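Local coordinates for ABC transporter substrate-binding protein (Vibrio cholerae, PDB 3LKV) that probably serves as the periplasmic substrate-binding component of an ABC transporter, holding a bound phenylalanine in this crystal between its two lobes, at residues S124-H129 and M158-L163. Residues are numbered along the deposited sequence; the frame is centred on the assembly and turned at random.
Sequences SPVEQH and MELLKL
Val-126, in the first turn of helix 126-136, sits against the middle of helix 152-167, its CA 6.0 Å from the CA of Leu-161. Both helices belong to one alpha/beta lobe of the two-lobed periplasmic binding protein fold, and the stretch between them includes strand 142-147 of that lobe's mixed sheet. Pro-125, at the N-cap, centres an inverse gamma turn that leads the chain into the helix. Val-126 supplies nearly all of the contact on its side. Its CG1 lies opposite the backbone N (chi1 173°), which carries it onto the backbone of the other helix. There Val-126 CG1 stands 3.5 Å from Leu-161 CA, a tight fit for two carbons. On the other branch, Val-126 CG2 meets Leu-160 CB at 4.0 Å, so the valine straddles two consecutive residues. Leu-160 packs on Leu-123, while Leu-161 reaches Val-145 and Leu-172 on the neighbouring strands of the sheet. No hydrogen bond joins the two segments, but Glu-127 ties the helices together beside the apolar patch through a salt bridge to Lys-167 and a hydrogen bond to Ser-164. On the sheet side, Leu-161 swings CG anti to its own nitrogen (chi1 -178°), bringing Leu-161 CD1 to 3.8 Å from Val-126 CG1.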
loop_
_atom_site.group_PDB
_atom_site.type_symbol
_atom_site.label_atom_id
_atom_site.label_comp_id
_atom_site.label_asym_id
_atom_site.label_seq_id
_atom_site.Cartn_x
_atom_site.Cartn_y
_atom_site.Cartn_z
ATOM N N SER A 124 23.740 -9.555 14.681
ATOM C CA SER A 124 24.469 -8.360 15.090
ATOM C C SER A 124 25.931 -8.663 15.374
ATOM O O SER A 124 26.228 -9.657 15.968
ATOM C CB SER A 124 23.883 -7.859 16.388
ATOM O OG SER A 124 22.564 -7.440 16.199
ATOM N N PRO A 125 26.845 -7.786 14.973
ATOM C CA PRO A 125 28.236 -7.939 15.424
ATOM C C PRO A 125 28.393 -7.380 16.855
ATOM O O PRO A 125 28.855 -6.238 17.076
ATOM C CB PRO A 125 29.013 -7.080 14.417
ATOM C CG PRO A 125 28.025 -5.947 14.093
ATOM C CD PRO A 125 26.618 -6.496 14.283
ATOM N N VAL A 126 28.000 -8.182 17.826
ATOM C CA VAL A 126 27.961 -7.726 19.217
ATOM C C VAL A 126 29.379 -7.266 19.702
ATOM O O VAL A 126 29.516 -6.213 20.315
ATOM C CB VAL A 126 27.350 -8.844 20.100
ATOM C CG1 VAL A 126 27.434 -8.531 21.620
ATOM C CG2 VAL A 126 25.915 -9.124 19.622
ATOM N N GLU A 127 30.409 -8.067 19.421
ATOM C CA GLU A 127 31.794 -7.728 19.790
ATOM C C GLU A 127 32.171 -6.335 19.285
ATOM O O GLU A 127 32.704 -5.482 20.007
ATOM C CB GLU A 127 32.770 -8.775 19.218
ATOM C CG GLU A 127 34.311 -8.441 19.351
ATOM C CD GLU A 127 34.830 -8.390 20.792
ATOM O OE1 GLU A 127 35.986 -7.907 20.979
ATOM O OE2 GLU A 127 34.102 -8.816 21.737
ATOM N N GLN A 128 31.855 -6.093 18.037
ATOM C CA GLN A 128 32.117 -4.793 17.467
ATOM C C GLN A 128 31.307 -3.687 18.191
ATOM O O GLN A 128 31.817 -2.593 18.428
ATOM C CB GLN A 128 31.854 -4.875 15.969
ATOM C CG GLN A 128 32.349 -3.761 15.138
ATOM C CD GLN A 128 32.031 -3.945 13.630
ATOM O OE1 GLN A 128 31.532 -4.990 13.186
ATOM N NE2 GLN A 128 32.342 -2.920 12.851
ATOM N N HIS A 129 30.081 -3.977 18.607
ATOM C CA HIS A 129 29.313 -2.993 19.351
ATOM C C HIS A 129 29.944 -2.679 20.735
ATOM O O HIS A 129 29.946 -1.540 21.168
ATOM C CB HIS A 129 27.857 -3.452 19.570
ATOM C CG HIS A 129 27.035 -3.494 18.320
ATOM N ND1 HIS A 129 25.832 -4.153 18.252
ATOM C CD2 HIS A 129 27.235 -2.952 17.094
ATOM C CE1 HIS A 129 25.325 -4.022 17.036
ATOM N NE2 HIS A 129 26.155 -3.291 16.312
HETATM N N MSE A 158 22.249 -12.437 23.756
HETATM C CA MSE A 158 22.770 -12.404 25.131
HETATM C C MSE A 158 23.984 -13.352 25.289
HETATM O O MSE A 158 24.910 -13.036 26.030
HETATM C CB MSE A 158 21.685 -12.738 26.171
HETATM C CG MSE A 158 20.601 -11.675 26.253
HETATM SE SE MSE A 158 21.404 -9.943 26.827
HETATM C CE MSE A 158 22.176 -10.656 28.511
ATOM N N GLU A 159 24.006 -14.494 24.595
ATOM C CA GLU A 159 25.165 -15.363 24.722
ATOM C C GLU A 159 26.369 -14.652 24.123
ATOM O O GLU A 159 27.458 -14.753 24.643
ATOM C CB GLU A 159 24.966 -16.679 24.007
ATOM C CG GLU A 159 24.233 -17.727 24.836
ATOM C CD GLU A 159 23.909 -18.997 24.032
ATOM O OE1 GLU A 159 24.685 -19.321 23.108
ATOM O OE2 GLU A 159 22.876 -19.653 24.322
ATOM N N LEU A 160 26.181 -13.928 23.027
ATOM C CA LEU A 160 27.299 -13.208 22.429
ATOM C C LEU A 160 27.708 -12.016 23.296
ATOM O O LEU A 160 28.897 -11.694 23.412
ATOM C CB LEU A 160 26.978 -12.720 21.026
ATOM C CG LEU A 160 26.900 -13.818 19.952
ATOM C CD1 LEU A 160 26.256 -13.209 18.687
ATOM C CD2 LEU A 160 28.287 -14.454 19.605
ATOM N N LEU A 161 26.726 -11.328 23.865
ATOM C CA LEU A 161 27.029 -10.171 24.670
ATOM C C LEU A 161 27.804 -10.613 25.951
ATOM O O LEU A 161 28.791 -9.957 26.312
ATOM C CB LEU A 161 25.761 -9.404 24.991
ATOM C CG LEU A 161 25.913 -8.123 25.797
ATOM C CD1 LEU A 161 26.849 -7.121 25.136
ATOM C CD2 LEU A 161 24.523 -7.511 26.030
ATOM N N LYS A 162 27.400 -11.733 26.575
ATOM C CA LYS A 162 28.026 -12.211 27.817
ATOM C C LYS A 162 29.495 -12.588 27.619
ATOM O O LYS A 162 30.333 -12.238 28.448
ATOM C CB LYS A 162 27.260 -13.391 28.433
ATOM C CG LYS A 162 25.891 -12.996 29.156
ATOM C CD LYS A 162 25.069 -14.272 29.631
ATOM C CE LYS A 162 23.535 -14.055 29.856
ATOM N NZ LYS A 162 23.107 -13.525 31.249
ATOM N N LEU A 163 29.802 -13.259 26.513
ATOM C CA LEU A 163 31.186 -13.553 26.157
ATOM C C LEU A 163 31.995 -12.286 25.865
ATOM O O LEU A 163 33.151 -12.163 26.247
ATOM C CB LEU A 163 31.275 -14.507 24.955
ATOM C CG LEU A 163 30.664 -15.939 25.128
ATOM C CD1 LEU A 163 30.681 -16.734 23.755
ATOM C CD2 LEU A 163 31.298 -16.806 26.298
#